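Local coordinates for chromosome replication initiation inhibitor protein (Agrobacterium tumefaciens, PDB 3FD3), which probably regulates transcription as a DNA-binding LysR-family factor, of which this chain is the C-terminal part carrying the LysR substrate-binding domain, at residues A[64-75]-A[172-183]; A[91-99]-A[115-125]. All coordinates share one frame; numbering follows the deposited sequence. Where two conformers were deposited one is given.

Contact 1: residues A[64-75]-A[172-183]; sequences GCRVTPLGVLRY and PLDIPLYWQVNR
Leu70 and Gly71 both face Leu177, making a beta bulge in an otherwise regular ladder between strands 66-75 and 173-181; the two strands run antiparallel, their short axes at 152°. Leu70 N donates to Leu177 O (2.9 Å), whereas Leu177 N returns its bond to Gly71 O; a water accepts from Gly71 N and donates to Leu177 O, linking them where the direct bond is missing.

The tightly packed part is mostly apolar, around Leu70, Leu73, Leu177 and Trp179. Leu70 CD2 comes 3.9 Å from Trp179 CB, the two side chains crossing at a slant, and Leu70 CD1 packs against the Tyr178 carbonyl carbon. The indole heads away from strand 66-75 because CG stands opposite the backbone N (chi1 177°), and its NE1 bonds Thr193 of helix 190-203, whose Ala200 also covers Leu70. Further along, Leu73 CB packs on Leu177 CD1 and Tyr75 CE1 on Ile175 CG1 (3.8 Å), with Tyr75 OH bonded to Asp11.

The other face, with Pro69, Val72, Arg74, Asp174 and Pro176, is partly open to solvent. Pro69 CB touches Tyr178 CE1 at 3.9 Å, and Val72 lies alongside Pro176. Here Arg74 grips Asp174 side-on: NE to OD1 (2.7 Å) and NH2 to OD2 (2.9 Å), each on a syn lone pair, the planes 6° apart. Pro172 CG sits 3.6 Å above the centre of the guanidinium, and Met205 touches both charged residues.

Two-point, coplanar pairing fixes the rotation of both charged groups and ties neighbouring side chains on the partly open face. Ten backbone hydrogen bonds set the register on both sides of the bulge, consistent with the strands that join the two subdomains of LysR effector-binding domains.

Contact 2: residues A[91-99]-A[115-125]; sequences GVTPAALAR and WIRTALGEDVS
Leu97 and Leu120 reach toward each other tip to tip and form the centre of this packing between the short helix 94-97 and the end of helix 111-120 with the loop beyond it. Leu97 can be followed outward. Its CB rests 4.0 Å from Val124 CG1. CG then turns to lie opposite the carbonyl carbon (chi1 -77°), which sends the branch toward helix 111-120. CD1 ends there, 4.2 Å from Ile116 CG1 and closer still to both methyls of Leu120; the approach to Leu120 CD2 is tighter than normal van der Waals contact, but Leu120 has two deposited conformers, so the strain is doubtful. Phe88 and Trp147 also pack on Leu97 from outside the two segments.

Around this centre the contact is all van der Waals, with no direct hydrogen bond across it. The Pro94 ring and Leu120 slide past each other in opposite directions, while Pro94 CG lies 3.7 Å from Glu122 CD, the glutamate crossing the ring at about a right angle. Val124 lies along the helix: CG1 is 3.5 Å from Pro94 O, and CG2 is 3.9 Å from Pro94 CB. Beside Ala98 and Ser125 a water donates to Ala98 O (2.8 Å) and to Ser125 O, joining the backbones. Thr93 is the N-cap of the short helix, its OG1 accepting from Ala96 N (3.0 Å, 161°).

Val92 CG1 meets the indole edge of Trp115 at CH2. Trp115 packs on Leu167, Met168 and Leu173 of strand 165-181, meets the Trp147 ring and hydrogen-bonds through NE1 to Thr171 OG1. Helix 111-120 thus packs on strand 165-181 through Trp115 and on helix 94-97 through Leu120, while Val92 reaches Met168 of the strand directly.

In the fold
Both contacts are partly buried, but contact 1 lies in the central six-stranded mixed sheet, joining neighbouring strands, whereas contact 2 lies toward the periphery, its centre about 22 Å from the chain centre. Strand pairing by backbone bonds, reinforced by an ion pair, rules the first; the second rests on aliphatic side chains from helix ends and a loop, with a water between two backbone carbonyls. Their centres are 29 Å apart, yet strand 165-181 of contact 1 packs against helix 111-120 of contact 2. Contact 2 is nested inside the chain loop that contact 1 closes. Segment 91-99 also hydrogen-bonds, through Arg99 O, to Arg1 of the second subunit, while contact 1 stays within its own chain.

Contact 1: residues A[64-75]-A[172-183]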
loop_
_atom_site.group_PDB
_atom_site.type_symbol
_atom_site.label_atom_id
_atom_site.label_comp_id
_atom_site.label_asym_id
_atom_site.label_seq_id
_atom_site.Cartn_x
_atom_site.Cartn_y
_atom_site.Cartn_z
ATOM N N GLY A 64 0.301 -30.301 -6.762
ATOM C CA GLY A 64 -0.926 -30.204 -7.495
ATOM C C GLY A 64 -0.988 -28.990 -8.382
ATOM O O GLY A 64 -1.374 -29.132 -9.544
ATOM N N CYS A 65 -0.631 -27.807 -7.851
ATOM C CA CYS A 65 -0.782 -26.555 -8.585
ATOM C C CYS A 65 -0.109 -26.551 -9.940
ATOM O O CYS A 65 0.929 -27.174 -10.124
ATOM C CB CYS A 65 -0.210 -25.375 -7.808
ATOM S SG CYS A 65 -1.209 -24.998 -6.331
ATOM N N ARG A 66 -0.705 -25.804 -10.870
ATOM C CA ARG A 66 -0.050 -25.502 -12.134
ATOM C C ARG A 66 0.781 -24.257 -11.924
ATOM O O ARG A 66 0.298 -23.304 -11.303
ATOM C CB ARG A 66 -1.062 -25.319 -13.234
ATOM C CG ARG A 66 -1.797 -26.634 -13.480
ATOM C CD ARG A 66 -2.669 -26.571 -14.704
ATOM N NE ARG A 66 -3.463 -27.775 -14.806
ATOM C CZ ARG A 66 -4.368 -28.013 -15.764
ATOM N NH1 ARG A 66 -4.641 -27.113 -16.695
ATOM N NH2 ARG A 66 -5.030 -29.139 -15.761
ATOM N N VAL A 67 2.010 -24.260 -12.432
ATOM C CA VAL A 67 2.953 -23.166 -12.144
ATOM C C VAL A 67 3.463 -22.607 -13.460
ATOM O O VAL A 67 3.928 -23.361 -14.331
ATOM C CB VAL A 67 4.139 -23.633 -11.294
ATOM C CG1 VAL A 67 5.060 -22.425 -10.994
ATOM C CG2 VAL A 67 3.635 -24.280 -9.996
ATOM N N THR A 68 3.357 -21.296 -13.621
ATOM C CA THR A 68 3.861 -20.620 -14.810
ATOM C C THR A 68 4.830 -19.489 -14.420
ATOM O O THR A 68 4.465 -18.588 -13.682
ATOM C CB THR A 68 2.710 -20.007 -15.663
ATOM O OG1 THR A 68 1.747 -21.022 -15.958
ATOM C CG2 THR A 68 3.248 -19.460 -16.966
ATOM N N PRO A 69 6.064 -19.526 -14.926
ATOM C CA PRO A 69 6.947 -18.383 -14.648
ATOM C C PRO A 69 6.451 -17.132 -15.370
ATOM O O PRO A 69 6.025 -17.214 -16.522
ATOM C CB PRO A 69 8.307 -18.820 -15.203
ATOM C CG PRO A 69 8.176 -20.248 -15.556
ATOM C CD PRO A 69 6.736 -20.599 -15.675
ATOM N N LEU A 70 6.514 -16.001 -14.681
ATOM C CA LEU A 70 5.976 -14.747 -15.182
ATOM C C LEU A 70 7.034 -13.809 -15.711
ATOM O O LEU A 70 6.726 -12.923 -16.535
ATOM C CB LEU A 70 5.206 -14.059 -14.059
ATOM C CG LEU A 70 3.922 -14.751 -13.569
ATOM C CD1 LEU A 70 3.475 -14.130 -12.235
ATOM C CD2 LEU A 70 2.851 -14.586 -14.645
ATOM N N GLY A 71 8.264 -13.960 -15.229
ATOM C CA GLY A 71 9.331 -12.991 -15.517
ATOM C C GLY A 71 9.921 -12.483 -14.212
ATOM O O GLY A 71 9.540 -12.940 -13.141
ATOM N N VAL A 72 10.831 -11.527 -14.318
ATOM C CA VAL A 72 11.628 -11.056 -13.192
ATOM C C VAL A 72 11.188 -9.641 -12.811
ATOM O O VAL A 72 11.050 -8.772 -13.678
ATOM C CB VAL A 72 13.121 -11.069 -13.546
ATOM C CG1 VAL A 72 13.922 -10.089 -12.678
ATOM C CG2 VAL A 72 13.659 -12.498 -13.469
ATOM N N LEU A 73 10.982 -9.446 -11.505
ATOM C CA LEU A 73 10.734 -8.129 -10.904
ATOM C C LEU A 73 12.100 -7.591 -10.458
ATOM O O LEU A 73 12.784 -8.197 -9.613
ATOM C CB LEU A 73 9.769 -8.239 -9.735
ATOM C CG LEU A 73 9.331 -6.897 -9.116
ATOM C CD1 LEU A 73 8.747 -5.985 -10.183
ATOM C CD2 LEU A 73 8.369 -7.118 -7.982
ATOM N N ARG A 74 12.538 -6.521 -11.110
ATOM C CA ARG A 74 13.863 -5.945 -10.837
ATOM C C ARG A 74 13.717 -4.807 -9.871
ATOM O O ARG A 74 12.821 -3.962 -10.022
ATOM C CB ARG A 74 14.529 -5.450 -12.117
ATOM C CG ARG A 74 15.766 -4.616 -11.872
ATOM C CD ARG A 74 16.643 -4.529 -13.098
ATOM N NE ARG A 74 17.299 -5.795 -13.383
ATOM C CZ ARG A 74 18.180 -5.994 -14.359
ATOM N NH1 ARG A 74 18.526 -5.005 -15.175
ATOM N NH2 ARG A 74 18.725 -7.187 -14.521
ATOM N N TYR A 75 14.602 -4.799 -8.870
ATOM C CA TYR A 75 14.634 -3.769 -7.854
ATOM C C TYR A 75 15.944 -3.008 -7.912
ATOM O O TYR A 75 16.976 -3.569 -8.289
ATOM C CB TYR A 75 14.552 -4.401 -6.477
ATOM C CG TYR A 75 13.256 -5.089 -6.084
ATOM C CD1 TYR A 75 12.945 -6.349 -6.575
ATOM C CD2 TYR A 75 12.406 -4.535 -5.158
ATOM C CE1 TYR A 75 11.804 -7.007 -6.193
ATOM C CE2 TYR A 75 11.255 -5.180 -4.779
ATOM C CZ TYR A 75 10.957 -6.434 -5.297
ATOM O OH TYR A 75 9.820 -7.106 -4.885
ATOM N N PRO A 172 21.342 -4.093 -9.734
ATOM C CA PRO A 172 19.951 -4.462 -9.473
ATOM C C PRO A 172 19.828 -5.794 -8.758
ATOM O O PRO A 172 20.758 -6.628 -8.787
ATOM C CB PRO A 172 19.339 -4.557 -10.876
ATOM C CG PRO A 172 20.475 -4.876 -11.759
ATOM C CD PRO A 172 21.651 -4.128 -11.173
ATOM N N LEU A 173 18.675 -5.998 -8.134
ATOM C CA LEU A 173 18.322 -7.244 -7.473
ATOM C C LEU A 173 17.083 -7.762 -8.184
ATOM O O LEU A 173 16.048 -7.076 -8.220
ATOM C CB LEU A 173 18.024 -6.981 -5.998
ATOM C CG LEU A 173 17.927 -8.161 -5.036
ATOM C CD1 LEU A 173 18.286 -7.729 -3.598
ATOM C CD2 LEU A 173 16.531 -8.769 -5.080
ATOM N N ASP A 174 17.196 -8.951 -8.752
ATOM C CA ASP A 174 16.122 -9.536 -9.558
ATOM C C ASP A 174 15.432 -10.678 -8.834
ATOM O O ASP A 174 16.086 -11.632 -8.397
ATOM C CB ASP A 174 16.727 -10.074 -10.847
ATOM C CG ASP A 174 17.213 -8.984 -11.768
ATOM O OD1 ASP A 174 16.836 -7.809 -11.603
ATOM O OD2 ASP A 174 17.988 -9.309 -12.683
ATOM N N ILE A 175 14.105 -10.615 -8.780
ATOM C CA ILE A 175 13.293 -11.633 -8.150
ATOM C C ILE A 175 12.346 -12.231 -9.202
ATOM O O ILE A 175 11.421 -11.564 -9.685
ATOM C CB ILE A 175 12.459 -11.051 -6.997
ATOM C CG1 ILE A 175 13.370 -10.423 -5.926
ATOM C CG2 ILE A 175 11.571 -12.130 -6.395
ATOM C CD1 ILE A 175 14.310 -11.368 -5.234
ATOM N N PRO A 176 12.591 -13.476 -9.588
ATOM C CA PRO A 176 11.649 -14.121 -10.509
ATOM C C PRO A 176 10.307 -14.345 -9.822
ATOM O O PRO A 176 10.282 -14.686 -8.625
ATOM C CB PRO A 176 12.311 -15.475 -10.809
ATOM C CG PRO A 176 13.712 -15.316 -10.497
ATOM C CD PRO A 176 13.748 -14.342 -9.313
ATOM N N LEU A 177 9.221 -14.166 -10.571
ATOM C CA LEU A 177 7.877 -14.366 -10.052
ATOM C C LEU A 177 7.161 -15.484 -10.810
ATOM O O LEU A 177 7.480 -15.769 -11.959
ATOM C CB LEU A 177 7.070 -13.096 -10.170
ATOM C CG LEU A 177 7.529 -11.906 -9.317
ATOM C CD1 LEU A 177 6.576 -10.772 -9.609
ATOM C CD2 LEU A 177 7.536 -12.282 -7.822
ATOM N N TYR A 178 6.208 -16.108 -10.127
ATOM C CA TYR A 178 5.487 -17.264 -10.641
ATOM C C TYR A 178 4.001 -17.095 -10.386
ATOM O O TYR A 178 3.586 -16.460 -9.422
ATOM C CB TYR A 178 5.984 -18.537 -9.942
ATOM C CG TYR A 178 7.442 -18.731 -10.161
ATOM C CD1 TYR A 178 7.909 -19.428 -11.269
ATOM C CD2 TYR A 178 8.378 -18.160 -9.302
ATOM C CE1 TYR A 178 9.244 -19.559 -11.521
ATOM C CE2 TYR A 178 9.725 -18.293 -9.547
ATOM C CZ TYR A 178 10.158 -18.990 -10.661
ATOM O OH TYR A 178 11.516 -19.140 -10.896
ATOM N N TRP A 179 3.196 -17.670 -11.273
ATOM C CA TRP A 179 1.757 -17.724 -11.129
ATOM C C TRP A 179 1.404 -19.182 -10.839
ATOM O O TRP A 179 1.680 -20.080 -11.677
ATOM C CB TRP A 179 1.144 -17.265 -12.428
ATOM C CG TRP A 179 -0.354 -17.296 -12.548
ATOM C CD1 TRP A 179 -1.081 -17.992 -13.489
ATOM C CD2 TRP A 179 -1.318 -16.564 -11.775
ATOM N NE1 TRP A 179 -2.433 -17.750 -13.328
ATOM C CE2 TRP A 179 -2.608 -16.905 -12.273
ATOM C CE3 TRP A 179 -1.231 -15.706 -10.675
ATOM C CZ2 TRP A 179 -3.789 -16.388 -11.721
ATOM C CZ3 TRP A 179 -2.412 -15.180 -10.142
ATOM C CH2 TRP A 179 -3.669 -15.506 -10.683
ATOM N N GLN A 180 0.804 -19.426 -9.678
ATOM C CA GLN A 180 0.454 -20.775 -9.205
ATOM C C GLN A 180 -1.061 -20.829 -9.170
ATOM O O GLN A 180 -1.689 -19.893 -8.694
ATOM C CB GLN A 180 1.057 -21.090 -7.839
ATOM C CG GLN A 180 2.584 -21.172 -7.833
ATOM C CD GLN A 180 3.174 -22.289 -6.964
ATOM O OE1 GLN A 180 2.537 -23.316 -6.716
ATOM N NE2 GLN A 180 4.419 -22.092 -6.517
ATOM N N VAL A 181 -1.661 -21.863 -9.761
ATOM C CA VAL A 181 -3.117 -21.977 -9.828
ATOM C C VAL A 181 -3.540 -23.364 -9.410
ATOM O O VAL A 181 -2.958 -24.362 -9.846
ATOM C CB VAL A 181 -3.666 -21.727 -11.253
ATOM C CG1 VAL A 181 -5.194 -21.759 -11.247
ATOM C CG2 VAL A 181 -3.109 -20.383 -11.812
ATOM N N ASN A 182 -4.545 -23.432 -8.541
ATOM C CA ASN A 182 -5.150 -24.709 -8.157
ATOM C C ASN A 182 -5.568 -25.461 -9.418
ATOM O O ASN A 182 -6.307 -24.929 -10.249
ATOM C CB ASN A 182 -6.360 -24.420 -7.278
ATOM C CG ASN A 182 -7.042 -25.645 -6.787
ATOM O OD1 ASN A 182 -7.497 -26.489 -7.587
ATOM N ND2 ASN A 182 -7.167 -25.764 -5.455
ATOM N N ARG A 183 -5.105 -26.704 -9.547
ATOM C CA ARG A 183 -5.301 -27.471 -10.783
ATOM C C ARG A 183 -6.782 -27.651 -11.120
ATOM O O ARG A 183 -7.141 -27.656 -12.287
ATOM C CB ARG A 183 -4.614 -28.844 -10.700
ATOM C CG ARG A 183 -5.328 -29.864 -9.818
ATOM C CD ARG A 183 -4.579 -31.208 -9.729
ATOM N NE ARG A 183 -5.093 -32.054 -8.649
ATOM C CZ ARG A 183 -6.095 -32.913 -8.796
ATOM N NH1 ARG A 183 -6.680 -33.061 -9.980
ATOM N NH2 ARG A 183 -6.509 -33.635 -7.773
HETATM O O HOH W 1 -0.052 -21.444 -13.908
HETATM O O HOH W 2 9.832 -16.097 -13.624
#

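Contact 2: residues A[91-99]-A[115-125]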
loop_
_atom_site.group_PDB
_atom_site.type_symbol
_atom_site.label_atom_id
_atom_site.label_comp_id
_atom_site.label_asym_id
_atom_site.label_seq_id
_atom_site.Cartn_x
_atom_site.Cartn_y
_atom_site.Cartn_z
ATOM N N GLY A 91 31.293 7.679 0.114
ATOM C CA GLY A 91 30.958 6.460 -0.622
ATOM C C GLY A 91 30.074 5.504 0.142
ATOM O O GLY A 91 29.868 5.642 1.347
ATOM N N VAL A 92 29.541 4.520 -0.576
ATOM C CA VAL A 92 28.772 3.453 0.040
ATOM C C VAL A 92 29.726 2.357 0.514
ATOM O O VAL A 92 30.118 1.480 -0.258
ATOM C CB VAL A 92 27.709 2.890 -0.930
ATOM C CG1 VAL A 92 26.881 1.827 -0.236
ATOM C CG2 VAL A 92 26.801 4.015 -1.420
ATOM N N THR A 93 30.106 2.433 1.783
ATOM C CA THR A 93 31.083 1.540 2.383
ATOM C C THR A 93 30.419 0.753 3.509
ATOM O O THR A 93 29.344 1.124 3.987
ATOM C CB THR A 93 32.230 2.337 2.992
ATOM O OG1 THR A 93 31.720 3.137 4.072
ATOM C CG2 THR A 93 32.873 3.229 1.936
ATOM N N PRO A 94 31.051 -0.340 3.939
ATOM C CA PRO A 94 30.506 -1.056 5.085
ATOM C C PRO A 94 30.344 -0.169 6.320
ATOM O O PRO A 94 29.319 -0.254 7.005
ATOM C CB PRO A 94 31.536 -2.160 5.312
ATOM C CG PRO A 94 32.013 -2.475 3.922
ATOM C CD PRO A 94 32.124 -1.103 3.278
ATOM N N ALA A 95 31.308 0.705 6.579
ATOM C CA ALA A 95 31.226 1.590 7.731
ATOM C C ALA A 95 30.012 2.497 7.610
ATOM O O ALA A 95 29.249 2.679 8.583
ATOM C CB ALA A 95 32.527 2.427 7.878
ATOM N N ALA A 96 29.820 3.056 6.417
ATOM C CA ALA A 96 28.679 3.953 6.175
ATOM C C ALA A 96 27.336 3.235 6.289
ATOM O O ALA A 96 26.374 3.763 6.848
ATOM C CB ALA A 96 28.812 4.630 4.815
ATOM N N LEU A 97 27.270 2.008 5.773
ATOM C CA LEU A 97 26.027 1.225 5.822
ATOM C C LEU A 97 25.666 0.802 7.235
ATOM O O LEU A 97 24.502 0.556 7.540
ATOM C CB LEU A 97 26.128 0.000 4.921
ATOM C CG LEU A 97 25.961 0.279 3.429
ATOM C CD1 LEU A 97 26.540 -0.911 2.634
ATOM C CD2 LEU A 97 24.482 0.583 3.073
ATOM N N ALA A 98 26.654 0.760 8.120
ATOM C CA ALA A 98 26.384 0.433 9.513
ATOM C C ALA A 98 25.722 1.585 10.243
ATOM O O ALA A 98 25.235 1.395 11.357
ATOM C CB ALA A 98 27.695 0.017 10.238
ATOM N N ARG A 99 25.725 2.773 9.632
ATOM C CA ARG A 99 25.172 3.977 10.241
ATOM C C ARG A 99 23.993 4.640 9.506
ATOM O O ARG A 99 23.283 5.418 10.123
ATOM C CB ARG A 99 26.285 5.008 10.418
ATOM C CG ARG A 99 27.406 4.502 11.307
ATOM C CD ARG A 99 28.498 5.521 11.420
ATOM N NE ARG A 99 29.432 5.190 12.493
ATOM C CZ ARG A 99 29.242 5.465 13.790
ATOM N NH1 ARG A 99 28.124 6.058 14.216
ATOM N NH2 ARG A 99 30.174 5.129 14.678
ATOM N N TRP A 115 21.126 -7.295 -1.188
ATOM C CA TRP A 115 21.771 -6.261 -1.993
ATOM C C TRP A 115 23.142 -5.902 -1.427
ATOM O O TRP A 115 24.123 -5.854 -2.160
ATOM C CB TRP A 115 20.887 -5.004 -2.116
ATOM C CG TRP A 115 21.562 -3.951 -2.917
ATOM C CD1 TRP A 115 21.587 -3.851 -4.283
ATOM C CD2 TRP A 115 22.367 -2.895 -2.424
ATOM N NE1 TRP A 115 22.354 -2.784 -4.669
ATOM C CE2 TRP A 115 22.847 -2.177 -3.543
ATOM C CE3 TRP A 115 22.754 -2.481 -1.137
ATOM C CZ2 TRP A 115 23.676 -1.067 -3.417
ATOM C CZ3 TRP A 115 23.574 -1.382 -1.018
ATOM C CH2 TRP A 115 24.046 -0.699 -2.154
ATOM N N ILE A 116 23.223 -5.691 -0.116
ATOM C CA ILE A 116 24.521 -5.393 0.513
ATOM C C ILE A 116 25.552 -6.502 0.262
ATOM O O ILE A 116 26.691 -6.229 -0.129
ATOM C CB ILE A 116 24.389 -5.188 2.025
ATOM C CG1 ILE A 116 23.572 -3.913 2.314
ATOM C CG2 ILE A 116 25.782 -5.084 2.659
ATOM C CD1 ILE A 116 23.072 -3.797 3.760
ATOM N N ARG A 117 25.128 -7.738 0.514
ATOM C CA ARG A 117 25.955 -8.928 0.356
ATOM C C ARG A 117 26.557 -8.952 -1.047
ATOM O O ARG A 117 27.770 -9.134 -1.220
ATOM C CB ARG A 117 25.064 -10.151 0.614
ATOM C CG ARG A 117 25.732 -11.488 0.649
ATOM C CD ARG A 117 24.925 -12.487 1.497
ATOM N NE ARG A 117 23.506 -12.583 1.152
ATOM C CZ ARG A 117 22.505 -12.341 1.997
ATOM N NH1 ARG A 117 22.744 -11.969 3.246
ATOM N NH2 ARG A 117 21.254 -12.470 1.593
ATOM N N THR A 118 25.701 -8.722 -2.037
ATOM C CA THR A 118 26.085 -8.695 -3.445
ATOM C C THR A 118 26.942 -7.501 -3.866
ATOM O O THR A 118 27.895 -7.657 -4.630
ATOM C CB THR A 118 24.852 -8.707 -4.346
ATOM O OG1 THR A 118 24.193 -9.962 -4.185
ATOM C CG2 THR A 118 25.274 -8.542 -5.818
ATOM N N ALA A 119 26.578 -6.320 -3.398
ATOM C CA ALA A 119 27.221 -5.077 -3.798
ATOM C C ALA A 119 28.585 -4.905 -3.159
ATOM O O ALA A 119 29.516 -4.453 -3.818
ATOM C CB ALA A 119 26.313 -3.862 -3.458
ATOM N N LEU A 120 28.697 -5.283 -1.885
ATOM C CA LEU A 120 29.914 -5.070 -1.103
ATOM C C LEU A 120 30.724 -6.338 -0.831
ATOM O O LEU A 120 31.844 -6.253 -0.335
ATOM C CB LEU A 120 29.562 -4.402 0.227
ATOM C CG LEU A 120 29.213 -2.914 0.115
ATOM C CD1 LEU A 120 27.783 -2.706 -0.362
ATOM C CD2 LEU A 120 29.449 -2.228 1.450
ATOM N N GLY A 121 30.166 -7.507 -1.144
ATOM C CA GLY A 121 30.875 -8.776 -0.959
ATOM C C GLY A 121 30.991 -9.212 0.491
ATOM O O GLY A 121 31.780 -10.088 0.807
ATOM N N GLU A 122 30.208 -8.596 1.371
ATOM C CA GLU A 122 30.157 -8.973 2.782
ATOM C C GLU A 122 28.798 -8.575 3.350
ATOM O O GLU A 122 28.102 -7.761 2.755
ATOM C CB GLU A 122 31.282 -8.294 3.571
ATOM C CG GLU A 122 31.189 -6.774 3.684
ATOM C CD GLU A 122 32.496 -6.148 4.154
ATOM O OE1 GLU A 122 32.633 -5.866 5.360
ATOM O OE2 GLU A 122 33.396 -5.951 3.314
ATOM N N ASP A 123 28.435 -9.156 4.492
ATOM C CA ASP A 123 27.213 -8.795 5.192
ATOM C C ASP A 123 27.466 -7.628 6.122
ATOM O O ASP A 123 28.419 -7.627 6.873
ATOM C CB ASP A 123 26.665 -9.974 5.997
ATOM C CG ASP A 123 25.942 -10.998 5.128
ATOM O OD1 ASP A 123 25.027 -10.644 4.353
ATOM O OD2 ASP A 123 26.277 -12.182 5.230
ATOM N N VAL A 124 26.611 -6.617 6.063
ATOM C CA VAL A 124 26.695 -5.509 6.997
ATOM C C VAL A 124 25.358 -5.376 7.700
ATOM O O VAL A 124 24.325 -5.342 7.044
ATOM C CB VAL A 124 27.023 -4.171 6.276
ATOM C CG1 VAL A 124 27.159 -3.039 7.288
ATOM C CG2 VAL A 124 28.285 -4.308 5.426
ATOM N N SER A 125 25.379 -5.277 9.030
ATOM C CA SER A 125 24.155 -5.035 9.787
ATOM C C SER A 125 23.832 -3.543 9.791
ATOM O O SER A 125 24.594 -2.731 10.324
ATOM C CB SER A 125 24.294 -5.527 11.221
ATOM O OG SER A 125 23.055 -5.413 11.891
HETATM O O HOH W 3 24.771 -1.154 12.350
#